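Local coordinates for protein neutral ceramidase (Pseudomonas aeruginosa, PDB 2ZWS) that catalyses zinc-dependent cleavage of the N-acyl linkage of ceramides to give sphingosine and a free fatty acid, and also the reverse synthesis, at residues Ala42-Ile47 / Arg55-Asn60; Asn90-Ala95 / Tyr441-Ala446; Phe7-Ala12 / Leu185-Ala190; Leu403-Ala408 / Val437-Ala442. All blocks are in the same frame, centred on the assembly; numbering follows the deposited sequence. Where two conformers were deposited one is given.

How the interactions relate
From the N terminus, residues 7-12 open interaction 3, which closes only at 185-190. Nested inside that loop is interaction 1, the short hairpin 42-47/55-60. Interaction 2 starts at 90-95, still within the loop of interaction 3, and crosses it by running on to 441-446. Interaction 4, 403-408 with 437-442, opens inside the long loop of interaction 2, and its second segment overlaps that of interaction 2 at Y441 and A442. Strands 5-13, 41-49, 55-61 and 91-95 are successive neighbours in one large sheet. Interaction 4 belongs to a second, four-stranded sheet, and interaction 2 joins the two beside the zinc site.

Interaction 1. Residues Ala42-Ile47 / Arg55-Asn60; sequences ARAFVI and RLVYVN. With FMT (formic acid), chain E.
The beta hairpin of strands 41-49 and 55-61, in the large mixed sheet, pairs R43, F45 and I47 with N60, Y58 and L56 as antiparallel hydrogen-bonded pairs. Each pair closes two backbone bonds, the shortest being F45 N to Y58 O at 2.7 Å. A44 with V59 and V46 with V57 are the non-hydrogen-bonded pairs between them, and their side chains share the face covered by S133 and A137 of helix 120-138. V46 splits its methyls there. CG1, anti to the backbone N (chi1 176°), lies 3.7 Å from R55 CG, whereas CG2 lies 3.7 Å from V57 CG2.

On the other face F45 and Y58 run side by side, pointing the same way, with their CD1 atoms 4.0 Å apart. The F45 ring also turns its edge to the partner backbone, Y58 O lying in the ring plane 3.6 Å from F45 CD1. The phenol of Y58 reaches onward to the side chain of N439.

R43 and N60 carry the polar groups at one end of the hairpin, N60 being an inferred substrate-binding residue. Salt bridges to E228 and D62 hold the guanidinium, and R43 NH1 donates a further bond of 2.8 Å to a water in the guanidinium plane. That water also lies within bonding distance of N60 O and of a formic acid molecule, probably from the crystallisation liquor. The amide of N60 grips the same molecule directly, ND2 donating to its O2 at 2.8 Å.

Interaction 2. Residues Asn90-Ala95 / Tyr441-Ala446; sequences NVMLAA and YANAYA. With FMT (formic acid), chain D.
Positive phi angles at Y441 (59°) and N443 (72°), with an extended A442 between them, lay the loop after strand 435-439 against strand 91-95 as an isolated beta bridge, A94 facing A442. Two backbone bonds flank it. N443 N donates to L93 O at 2.8 Å, and A95 N gives a longer, weak bond to Y441 O at 3.1 Å. L93 O is approached by more than that one N-H: A442 CA lies 3.1 Å and A442 CB 3.4 Å from L93 O, so the loop wraps closely round this carbonyl. The methyls of A94 and A442 meet at 4.2 Å, and the side chain of N443 crosses that of L93 at about a right angle.

Y441 shows how a bridge can position a side chain beside a metal. Its CB packs 3.6 Å from A95 O, while CG, anti to the carbonyl carbon (chi1 -49°), carries the ring away from the strand to meet that of H97. Its hydroxyl is hydrogen-bonded to E411. H97 and E411 are both zinc ligands, which makes Y441 a second-shell residue. The Y445 hydroxyl bonds the other carboxylate oxygen of E411. Y445, Q68 and S106, inferred to bind substrate, gather round a formic acid molecule, probably from the crystallisation liquor, whose O1 receives the bond from Y445 N at 2.9 Å.

Interaction 3. Residues Phe7-Ala12 / Leu185-Ala190; sequences FGLGKA and LSFVDA
F7, at the start of the segment, presents its ring to F187 of strand 181-189. The two strands belong to the same large mixed sheet but are not neighbours in it: strand 142-152 pairs with both, and their short axes run at 108° to each other, 9.0 Å apart at their closest. No backbone pairing joins them; side chains of 7-12 reach across to residues 187-189. F7 CG sits between the backbone N and the carbonyl carbon (chi1 58°), the crowded position, and the ring then receives F187 as an edge-to-face pair. The edge of F187 is directed at the face of F7, with the planes at 72° and the centroids 5.4 Å apart. Its leading atom, F187 CD2, comes within 3.7 Å of F7 CG, and F187 CB stands over the centre of the F7 ring, 3.8 Å above its plane, as a CH-pi contact. The far rim of F7 passes to the next residues: CE2 lies 3.4 Å from V188 O, which is in the ring plane, and CZ meets D189 CB at 4.3 Å.

Two residues on, L9 points the same way and brings CD2 over a face of the F187 ring, 4.4 Å from CG. L9 also packs on F45, whose ring meets that of F187, making F187 part of a larger apolar cluster.

The contact is almost wholly apolar. C-H of F187 CB covers the centre of the F7 face and the CD2 edge its CG side, while the edge of F7 meets V188 O, an arrangement probably mildly favourable electrostatically.

Interaction 4. Residues Leu403-Ala408 / Val437-Ala442; sequences LELLGA and VFNGYA
F438 meets L406 and A408 on one face of a parallel strand pair, 403-407 beside 435-439, which forms a beta-alpha-beta unit with helix 414-428 between its strands. From CB, the F438 chain sets CG anti to the backbone N (chi1 -175°); beyond it the ring meets two side chains of 403-408. CD1 touches L406 CD2 at 3.9 Å, the leucine side chain crossing the phenylalanine at about a right angle. Further out, CE1 and CE2 are equally far from A408 CB, and CZ at the tip comes closest to that methyl, at 3.5 Å.

The backbone beneath is regular. V437 N donates to E404 O, L406 N to V437 O, N439 N to L406 O and A408 N to N439 O, the last at 3.0 Å. Where the strands end, A408 O accepts a bond from A442 N at 3.0 Å, but this donor stands well above the carbonyl plane, 48° out of it, as the chain turns away. A442 CB closes the corner 3.7 Å from G407 CA.

On the opposite face L405 carries its CD1 to V437 CG1 at 3.8 Å and to N439 CB at 4.0 Å.

Around this pair, strand 392-400 runs antiparallel on the other side of strand 403-407, and strand 435-439 is the outermost of the four. I420 and V424 of helix 414-428 and F479 of helix 471-488 cover the face bearing L406 and F438, while the L405 face packs against Y58 of strand 55-61 in the large sheet.

Interaction 1. Residues Ala42-Ile47 / Arg55-Asn60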
loop_
_atom_site.group_PDB
_atom_site.type_symbol
_atom_site.label_atom_id
_atom_site.label_comp_id
_atom_site.label_asym_id
_atom_site.label_seq_id
_atom_site.Cartn_x
_atom_site.Cartn_y
_atom_site.Cartn_z
ATOM N N ALA A 42 0.597 -0.715 -8.619
ATOM C CA ALA A 42 0.827 0.717 -8.530
ATOM C C ALA A 42 -0.137 1.384 -9.512
ATOM O O ALA A 42 -0.225 0.983 -10.673
ATOM C CB ALA A 42 2.254 1.056 -8.927
ATOM N N ARG A 43 -0.843 2.391 -9.028
ATOM C CA ARG A 43 -1.829 3.125 -9.847
ATOM C C ARG A 43 -1.356 4.566 -9.887
ATOM O O ARG A 43 -1.276 5.232 -8.842
ATOM C CB ARG A 43 -3.216 3.021 -9.187
ATOM C CG ARG A 43 -3.868 1.644 -9.357
ATOM C CD ARG A 43 -5.187 1.511 -8.579
ATOM N NE ARG A 43 -5.864 0.240 -8.846
ATOM C CZ ARG A 43 -5.649 -0.881 -8.155
ATOM N NH1 ARG A 43 -4.784 -0.868 -7.147
ATOM N NH2 ARG A 43 -6.298 -2.015 -8.459
ATOM N N ALA A 44 -1.006 5.033 -11.075
ATOM C CA ALA A 44 -0.383 6.347 -11.269
ATOM C C ALA A 44 -1.331 7.312 -11.928
ATOM O O ALA A 44 -2.042 6.943 -12.897
ATOM C CB ALA A 44 0.870 6.222 -12.129
ATOM N N PHE A 45 -1.288 8.557 -11.450
ATOM C CA PHE A 45 -2.187 9.609 -11.943
ATOM C C PHE A 45 -1.297 10.785 -12.267
ATOM O O PHE A 45 -0.776 11.449 -11.369
ATOM C CB PHE A 45 -3.199 10.009 -10.862
ATOM C CG PHE A 45 -4.085 8.878 -10.436
ATOM C CD1 PHE A 45 -3.597 7.871 -9.589
ATOM C CD2 PHE A 45 -5.396 8.779 -10.923
ATOM C CE1 PHE A 45 -4.418 6.813 -9.198
ATOM C CE2 PHE A 45 -6.228 7.708 -10.529
ATOM C CZ PHE A 45 -5.738 6.740 -9.667
ATOM N N VAL A 46 -1.099 10.999 -13.559
ATOM C CA VAL A 46 -0.323 12.149 -14.023
ATOM C C VAL A 46 -1.293 13.271 -14.306
ATOM O O VAL A 46 -2.293 13.034 -14.994
ATOM C CB VAL A 46 0.450 11.803 -15.351
ATOM C CG1 VAL A 46 1.164 13.026 -15.864
ATOM C CG2 VAL A 46 1.459 10.709 -15.088
ATOM N N ILE A 47 -1.012 14.471 -13.791
ATOM C CA ILE A 47 -1.879 15.622 -14.046
ATOM C C ILE A 47 -1.044 16.754 -14.594
ATOM O O ILE A 47 0.015 17.056 -14.064
ATOM C CB ILE A 47 -2.574 16.112 -12.747
ATOM C CG1 ILE A 47 -3.304 14.956 -12.053
ATOM C CG2 ILE A 47 -3.540 17.278 -13.050
ATOM C CD1 ILE A 47 -3.746 15.311 -10.641
ATOM N N ARG A 55 3.558 19.548 -14.534
ATOM C CA ARG A 55 3.058 18.215 -14.378
ATOM C C ARG A 55 3.334 17.743 -12.938
ATOM O O ARG A 55 4.399 18.022 -12.384
ATOM C CB ARG A 55 3.757 17.291 -15.372
ATOM C CG ARG A 55 3.510 15.825 -15.161
ATOM C CD ARG A 55 4.351 14.971 -16.132
ATOM N NE ARG A 55 4.037 15.239 -17.540
ATOM C CZ ARG A 55 4.391 14.446 -18.551
ATOM N NH1 ARG A 55 5.065 13.322 -18.334
ATOM N NH2 ARG A 55 4.066 14.786 -19.785
ATOM N N LEU A 56 2.358 17.028 -12.382
ATOM C CA LEU A 56 2.490 16.292 -11.144
ATOM C C LEU A 56 2.180 14.832 -11.417
ATOM O O LEU A 56 1.400 14.520 -12.318
ATOM C CB LEU A 56 1.468 16.812 -10.123
ATOM C CG LEU A 56 1.594 18.295 -9.727
ATOM C CD1 LEU A 56 0.410 18.643 -8.857
ATOM C CD2 LEU A 56 2.885 18.594 -9.000
ATOM N N VAL A 57 2.771 13.941 -10.630
ATOM C CA VAL A 57 2.314 12.550 -10.648
ATOM C C VAL A 57 2.144 12.036 -9.209
ATOM O O VAL A 57 3.015 12.214 -8.337
ATOM C CB VAL A 57 3.209 11.630 -11.549
ATOM C CG1 VAL A 57 4.657 11.594 -11.071
ATOM C CG2 VAL A 57 2.611 10.225 -11.650
ATOM N N TYR A 58 0.987 11.416 -8.987
ATOM C CA TYR A 58 0.650 10.767 -7.730
ATOM C C TYR A 58 0.483 9.268 -7.997
ATOM O O TYR A 58 -0.182 8.880 -8.961
ATOM C CB TYR A 58 -0.671 11.352 -7.184
ATOM C CG TYR A 58 -1.238 10.594 -6.028
ATOM C CD1 TYR A 58 -2.166 9.561 -6.221
ATOM C CD2 TYR A 58 -0.832 10.898 -4.738
ATOM C CE1 TYR A 58 -2.679 8.836 -5.155
ATOM C CE2 TYR A 58 -1.352 10.197 -3.635
ATOM C CZ TYR A 58 -2.263 9.165 -3.859
ATOM O OH TYR A 58 -2.764 8.472 -2.778
ATOM N N VAL A 59 1.188 8.447 -7.214
ATOM C CA VAL A 59 1.083 6.996 -7.362
ATOM C C VAL A 59 0.630 6.383 -6.050
ATOM O O VAL A 59 1.248 6.634 -5.002
ATOM C CB VAL A 59 2.449 6.332 -7.823
ATOM C CG1 VAL A 59 2.257 4.858 -8.083
ATOM C CG2 VAL A 59 3.041 7.029 -9.077
ATOM N N ASN A 60 -0.470 5.628 -6.079
ATOM C CA ASN A 60 -0.861 4.886 -4.885
ATOM C C ASN A 60 -0.568 3.393 -5.102
ATOM O O ASN A 60 -0.812 2.861 -6.188
ATOM C CB ASN A 60 -2.354 5.091 -4.533
ATOM C CG ASN A 60 -2.684 4.686 -3.106
ATOM O OD1 ASN A 60 -2.011 5.078 -2.145
ATOM N ND2 ASN A 60 -3.757 3.951 -2.971
HETATM C C FMT E . -6.025 1.238 -4.091
HETATM O O1 FMT E . -6.018 -0.028 -3.932
HETATM O O2 FMT E . -5.137 2.033 -4.533
HETATM O O HOH W 1 -2.861 0.874 -6.066
#

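Interaction 2. Residues Asn90-Ala95 / Tyr441-Ala446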
loop_
_atom_site.group_PDB
_atom_site.type_symbol
_atom_site.label_atom_id
_atom_site.label_comp_id
_atom_site.label_asym_id
_atom_site.label_seq_id
_atom_site.Cartn_x
_atom_site.Cartn_y
_atom_site.Cartn_z
ATOM N N ASN A 90 7.828 16.728 -7.850
ATOM C CA ASN A 90 6.537 16.497 -8.517
ATOM C C ASN A 90 6.106 15.041 -8.596
ATOM O O ASN A 90 5.220 14.700 -9.392
ATOM C CB ASN A 90 6.490 17.161 -9.898
ATOM C CG ASN A 90 7.340 16.447 -10.909
ATOM O OD1 ASN A 90 8.279 15.733 -10.546
ATOM N ND2 ASN A 90 7.054 16.671 -12.196
ATOM N N VAL A 91 6.689 14.197 -7.734
ATOM C CA VAL A 91 6.317 12.781 -7.711
ATOM C C VAL A 91 5.947 12.431 -6.268
ATOM O O VAL A 91 6.798 12.591 -5.363
ATOM C CB VAL A 91 7.506 11.867 -8.198
ATOM C CG1 VAL A 91 7.130 10.396 -8.008
ATOM C CG2 VAL A 91 7.934 12.163 -9.654
ATOM N N MET A 92 4.718 11.946 -6.052
ATOM C CA MET A 92 4.290 11.512 -4.710
ATOM C C MET A 92 3.953 10.038 -4.764
ATOM O O MET A 92 3.169 9.619 -5.595
ATOM C CB MET A 92 3.058 12.305 -4.222
ATOM C CG MET A 92 2.645 11.966 -2.801
ATOM S SD MET A 92 1.221 12.918 -2.221
ATOM C CE MET A 92 1.886 14.596 -2.238
ATOM N N LEU A 93 4.536 9.272 -3.840
ATOM C CA LEU A 93 4.276 7.830 -3.764
ATOM C C LEU A 93 3.592 7.543 -2.449
ATOM O O LEU A 93 4.069 8.000 -1.421
ATOM C CB LEU A 93 5.603 7.052 -3.819
ATOM C CG LEU A 93 6.564 7.333 -4.973
ATOM C CD1 LEU A 93 7.782 6.417 -4.843
ATOM C CD2 LEU A 93 5.917 7.148 -6.354
ATOM N N ALA A 94 2.467 6.842 -2.459
ATOM C CA ALA A 94 1.746 6.534 -1.231
ATOM C C ALA A 94 1.325 5.078 -1.240
ATOM O O ALA A 94 1.366 4.409 -2.279
ATOM C CB ALA A 94 0.565 7.441 -1.103
ATOM N N ALA A 95 0.971 4.564 -0.071
ATOM C CA ALA A 95 0.594 3.158 0.056
ATOM C C ALA A 95 -0.775 3.005 0.723
ATOM O O ALA A 95 -1.188 3.847 1.549
ATOM C CB ALA A 95 1.634 2.470 0.914
ATOM N N TYR A 441 1.348 7.614 5.006
ATOM C CA TYR A 441 1.991 6.490 4.305
ATOM C C TYR A 441 2.594 6.920 2.962
ATOM O O TYR A 441 2.591 6.144 2.005
ATOM C CB TYR A 441 1.014 5.333 4.052
ATOM C CG TYR A 441 0.236 4.918 5.280
ATOM C CD1 TYR A 441 0.751 3.966 6.158
ATOM C CD2 TYR A 441 -1.000 5.501 5.579
ATOM C CE1 TYR A 441 0.030 3.580 7.318
ATOM C CE2 TYR A 441 -1.723 5.144 6.719
ATOM C CZ TYR A 441 -1.197 4.193 7.590
ATOM O OH TYR A 441 -1.930 3.879 8.696
ATOM N N ALA A 442 3.129 8.139 2.897
ATOM C CA ALA A 442 3.693 8.643 1.622
ATOM C C ALA A 442 5.208 8.870 1.681
ATOM O O ALA A 442 5.721 9.474 2.650
ATOM C CB ALA A 442 3.001 9.945 1.195
ATOM N N ASN A 443 5.909 8.382 0.647
ATOM C CA ASN A 443 7.318 8.669 0.371
ATOM C C ASN A 443 8.365 8.042 1.296
ATOM O O ASN A 443 9.504 7.846 0.861
ATOM C CB ASN A 443 7.584 10.172 0.216
ATOM C CG ASN A 443 6.777 10.814 -0.907
ATOM O OD1 ASN A 443 6.333 11.975 -0.768
ATOM N ND2 ASN A 443 6.633 10.119 -2.020
ATOM N N ALA A 444 8.005 7.748 2.546
ATOM C CA ALA A 444 8.863 6.970 3.459
ATOM C C ALA A 444 7.958 6.410 4.527
ATOM O O ALA A 444 6.743 6.667 4.510
ATOM C CB ALA A 444 9.962 7.833 4.068
ATOM N N TYR A 445 8.533 5.662 5.459
ATOM C CA TYR A 445 7.738 5.169 6.579
ATOM C C TYR A 445 8.509 5.313 7.862
ATOM O O TYR A 445 9.590 4.758 8.010
ATOM C CB TYR A 445 7.363 3.709 6.342
ATOM C CG TYR A 445 6.500 3.174 7.444
ATOM C CD1 TYR A 445 5.124 3.445 7.493
ATOM C CD2 TYR A 445 7.071 2.428 8.472
ATOM C CE1 TYR A 445 4.337 2.962 8.567
ATOM C CE2 TYR A 445 6.302 1.921 9.503
ATOM C CZ TYR A 445 4.939 2.199 9.564
ATOM O OH TYR A 445 4.183 1.713 10.592
ATOM N N ALA A 446 7.938 6.067 8.801
ATOM C CA ALA A 446 8.607 6.319 10.085
ATOM C C ALA A 446 7.602 6.075 11.216
ATOM O O ALA A 446 7.461 6.895 12.133
ATOM C CB ALA A 446 9.167 7.741 10.104
HETATM C C FMT D . 11.673 3.684 5.666
HETATM O O1 FMT D . 11.128 4.578 4.972
HETATM O O2 FMT D . 12.472 2.836 5.212
#

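Interaction 3. Residues Phe7-Ala12 / Leu185-Ala190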
loop_
_atom_site.group_PDB
_atom_site.type_symbol
_atom_site.label_atom_id
_atom_site.label_comp_id
_atom_site.label_asym_id
_atom_site.label_seq_id
_atom_site.Cartn_x
_atom_site.Cartn_y
_atom_site.Cartn_z
ATOM N N PHE A 7 -4.823 14.610 -18.133
ATOM C CA PHE A 7 -4.421 13.591 -17.127
ATOM C C PHE A 7 -4.081 12.282 -17.813
ATOM O O PHE A 7 -4.516 12.052 -18.956
ATOM C CB PHE A 7 -5.489 13.370 -16.045
ATOM C CG PHE A 7 -6.824 12.958 -16.568
ATOM C CD1 PHE A 7 -7.067 11.635 -16.958
ATOM C CD2 PHE A 7 -7.859 13.898 -16.672
ATOM C CE1 PHE A 7 -8.325 11.266 -17.454
ATOM C CE2 PHE A 7 -9.106 13.526 -17.172
ATOM C CZ PHE A 7 -9.323 12.222 -17.577
ATOM N N GLY A 8 -3.295 11.447 -17.134
ATOM C CA GLY A 8 -2.973 10.133 -17.655
ATOM C C GLY A 8 -3.078 9.146 -16.530
ATOM O O GLY A 8 -2.634 9.445 -15.408
ATOM N N LEU A 9 -3.721 8.010 -16.806
ATOM C CA LEU A 9 -3.948 6.984 -15.772
ATOM C C LEU A 9 -3.250 5.725 -16.172
ATOM O O LEU A 9 -3.404 5.255 -17.290
ATOM C CB LEU A 9 -5.426 6.662 -15.663
ATOM C CG LEU A 9 -6.351 7.883 -15.635
ATOM C CD1 LEU A 9 -7.780 7.417 -15.680
ATOM C CD2 LEU A 9 -6.067 8.655 -14.358
ATOM N N GLY A 10 -2.472 5.158 -15.266
ATOM C CA GLY A 10 -1.692 3.951 -15.564
ATOM C C GLY A 10 -1.687 2.993 -14.381
ATOM O O GLY A 10 -1.851 3.409 -13.228
ATOM N N LYS A 11 -1.544 1.699 -14.644
ATOM C CA LYS A 11 -1.510 0.726 -13.564
ATOM C C LYS A 11 -0.478 -0.331 -13.928
ATOM O O LYS A 11 -0.375 -0.746 -15.094
ATOM C CB LYS A 11 -2.905 0.112 -13.367
ATOM C CG LYS A 11 -3.047 -0.917 -12.305
ATOM C CD LYS A 11 -4.509 -1.311 -12.193
ATOM C CE LYS A 11 -4.633 -2.771 -11.938
ATOM N NZ LYS A 11 -6.020 -3.244 -11.974
ATOM N N ALA A 12 0.317 -0.755 -12.948
ATOM C CA ALA A 12 1.319 -1.802 -13.206
ATOM C C ALA A 12 1.549 -2.679 -11.994
ATOM O O ALA A 12 1.363 -2.267 -10.873
ATOM C CB ALA A 12 2.634 -1.208 -13.658
ATOM N N LEU A 185 -11.122 12.674 -5.643
ATOM C CA LEU A 185 -10.721 13.418 -6.848
ATOM C C LEU A 185 -11.088 12.568 -8.071
ATOM O O LEU A 185 -10.566 11.457 -8.251
ATOM C CB LEU A 185 -9.214 13.728 -6.849
ATOM C CG LEU A 185 -8.656 14.558 -8.026
ATOM C CD1 LEU A 185 -9.292 15.930 -8.129
ATOM C CD2 LEU A 185 -7.157 14.730 -7.886
ATOM N N SER A 186 -12.015 13.089 -8.886
ATOM C CA SER A 186 -12.420 12.348 -10.059
ATOM C C SER A 186 -11.854 12.961 -11.313
ATOM O O SER A 186 -11.659 14.186 -11.406
ATOM C CB SER A 186 -13.937 12.207 -10.129
ATOM O OG SER A 186 -14.566 13.465 -9.974
ATOM N N PHE A 187 -11.564 12.067 -12.260
ATOM C CA PHE A 187 -10.945 12.418 -13.519
ATOM C C PHE A 187 -11.953 12.184 -14.632
ATOM O O PHE A 187 -12.301 11.035 -14.940
ATOM C CB PHE A 187 -9.692 11.583 -13.735
ATOM C CG PHE A 187 -8.633 11.820 -12.709
ATOM C CD1 PHE A 187 -8.716 11.225 -11.445
ATOM C CD2 PHE A 187 -7.570 12.673 -12.980
ATOM C CE1 PHE A 187 -7.728 11.454 -10.470
ATOM C CE2 PHE A 187 -6.558 12.891 -12.025
ATOM C CZ PHE A 187 -6.653 12.298 -10.762
ATOM N N VAL A 188 -12.407 13.284 -15.226
ATOM C CA VAL A 188 -13.520 13.226 -16.194
ATOM C C VAL A 188 -12.956 13.547 -17.576
ATOM O O VAL A 188 -12.294 14.578 -17.763
ATOM C CB VAL A 188 -14.667 14.189 -15.777
ATOM C CG1 VAL A 188 -15.754 14.302 -16.868
ATOM C CG2 VAL A 188 -15.290 13.760 -14.435
ATOM N N ASP A 189 -13.185 12.658 -18.541
ATOM C CA ASP A 189 -12.617 12.824 -19.868
ATOM C C ASP A 189 -13.420 13.802 -20.755
ATOM O O ASP A 189 -14.461 14.332 -20.344
ATOM C CB ASP A 189 -12.404 11.458 -20.532
ATOM C CG ASP A 189 -13.702 10.758 -20.899
ATOM O OD1 ASP A 189 -14.785 11.411 -20.952
ATOM O OD2 ASP A 189 -13.623 9.534 -21.171
ATOM N N ALA A 190 -12.934 14.009 -21.978
ATOM C CA ALA A 190 -13.544 14.933 -22.933
ATOM C C ALA A 190 -14.968 14.543 -23.342
ATOM O O ALA A 190 -15.653 15.333 -24.001
ATOM C CB ALA A 190 -12.655 15.032 -24.149
#

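Interaction 4. Residues Leu403-Ala408 / Val437-Ala442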
loop_
_atom_site.group_PDB
_atom_site.type_symbol
_atom_site.label_atom_id
_atom_site.label_comp_id
_atom_site.label_asym_id
_atom_site.label_seq_id
_atom_site.Cartn_x
_atom_site.Cartn_y
_atom_site.Cartn_z
ATOM N N LEU A 403 -7.262 22.644 -4.244
ATOM C CA LEU A 403 -6.912 21.516 -3.365
ATOM C C LEU A 403 -5.452 21.534 -2.995
ATOM O O LEU A 403 -4.605 21.872 -3.814
ATOM C CB LEU A 403 -7.126 20.184 -4.074
ATOM C CG LEU A 403 -8.459 19.960 -4.749
ATOM C CD1 LEU A 403 -8.474 18.536 -5.325
ATOM C CD2 LEU A 403 -9.602 20.171 -3.770
ATOM N N GLU A 404 -5.164 21.156 -1.756
ATOM C CA GLU A 404 -3.779 20.830 -1.404
ATOM C C GLU A 404 -3.746 19.423 -0.879
ATOM O O GLU A 404 -4.603 19.034 -0.095
ATOM C CB GLU A 404 -3.186 21.777 -0.369
ATOM C CG GLU A 404 -2.628 23.034 -0.974
ATOM C CD GLU A 404 -1.988 23.971 0.054
ATOM O OE1 GLU A 404 -2.402 23.972 1.248
ATOM O OE2 GLU A 404 -1.084 24.728 -0.356
ATOM N N LEU A 405 -2.751 18.673 -1.342
ATOM C CA LEU A 405 -2.601 17.275 -0.999
ATOM C C LEU A 405 -1.258 17.162 -0.280
ATOM O O LEU A 405 -0.216 17.542 -0.811
ATOM C CB LEU A 405 -2.622 16.451 -2.291
ATOM C CG LEU A 405 -2.300 14.964 -2.183
ATOM C CD1 LEU A 405 -3.288 14.217 -1.263
ATOM C CD2 LEU A 405 -2.247 14.316 -3.556
ATOM N N LEU A 406 -1.287 16.683 0.953
ATOM C CA LEU A 406 -0.068 16.528 1.734
ATOM C C LEU A 406 0.368 15.084 1.747
ATOM O O LEU A 406 -0.458 14.185 1.937
ATOM C CB LEU A 406 -0.297 16.938 3.186
ATOM C CG LEU A 406 -0.441 18.412 3.601
ATOM C CD1 LEU A 406 -1.263 19.266 2.685
ATOM C CD2 LEU A 406 -0.995 18.497 5.046
ATOM N N GLY A 407 1.672 14.860 1.546
ATOM C CA GLY A 407 2.211 13.509 1.612
ATOM C C GLY A 407 3.063 13.432 2.877
ATOM O O GLY A 407 4.094 14.122 2.976
ATOM N N ALA A 408 2.633 12.613 3.839
ATOM C CA ALA A 408 3.306 12.487 5.127
ATOM C C ALA A 408 3.830 11.066 5.337
ATOM O O ALA A 408 3.072 10.105 5.140
ATOM C CB ALA A 408 2.351 12.890 6.230
ATOM N N VAL A 437 -6.179 17.735 1.807
ATOM C CA VAL A 437 -6.260 16.285 1.964
ATOM C C VAL A 437 -4.933 15.788 2.553
ATOM O O VAL A 437 -3.868 16.100 2.020
ATOM C CB VAL A 437 -6.497 15.584 0.619
ATOM C CG1 VAL A 437 -6.457 14.075 0.814
ATOM C CG2 VAL A 437 -7.847 15.989 0.057
ATOM N N PHE A 438 -5.009 15.042 3.650
ATOM C CA PHE A 438 -3.814 14.560 4.313
ATOM C C PHE A 438 -3.585 13.107 3.917
ATOM O O PHE A 438 -4.371 12.265 4.291
ATOM C CB PHE A 438 -4.010 14.681 5.826
ATOM C CG PHE A 438 -2.800 14.318 6.619
ATOM C CD1 PHE A 438 -1.908 15.289 7.046
ATOM C CD2 PHE A 438 -2.539 12.983 6.934
ATOM C CE1 PHE A 438 -0.763 14.944 7.784
ATOM C CE2 PHE A 438 -1.407 12.630 7.684
ATOM C CZ PHE A 438 -0.513 13.616 8.098
ATOM N N ASN A 439 -2.550 12.822 3.135
ATOM C CA ASN A 439 -2.254 11.446 2.738
ATOM C C ASN A 439 -1.056 10.924 3.520
ATOM O O ASN A 439 0.072 11.278 3.208
ATOM C CB ASN A 439 -1.994 11.420 1.214
ATOM C CG ASN A 439 -2.060 10.014 0.608
ATOM O OD1 ASN A 439 -1.714 8.992 1.252
ATOM N ND2 ASN A 439 -2.484 9.957 -0.636
ATOM N N GLY A 440 -1.302 10.127 4.565
ATOM C CA GLY A 440 -0.248 9.423 5.327
ATOM C C GLY A 440 0.342 8.304 4.474
ATOM O O GLY A 440 -0.119 8.060 3.345
ATOM N N TYR A 441 1.348 7.614 5.006
ATOM C CA TYR A 441 1.991 6.490 4.305
ATOM C C TYR A 441 2.594 6.920 2.962
ATOM O O TYR A 441 2.591 6.144 2.005
ATOM C CB TYR A 441 1.014 5.333 4.052
ATOM C CG TYR A 441 0.236 4.918 5.280
ATOM C CD1 TYR A 441 0.751 3.966 6.158
ATOM C CD2 TYR A 441 -1.000 5.501 5.579
ATOM C CE1 TYR A 441 0.030 3.580 7.318
ATOM C CE2 TYR A 441 -1.723 5.144 6.719
ATOM C CZ TYR A 441 -1.197 4.193 7.590
ATOM O OH TYR A 441 -1.930 3.879 8.696
ATOM N N ALA A 442 3.129 8.139 2.897
ATOM C CA ALA A 442 3.693 8.643 1.622
ATOM C C ALA A 442 5.208 8.870 1.681
ATOM O O ALA A 442 5.721 9.474 2.650
ATOM C CB ALA A 442 3.001 9.945 1.195
#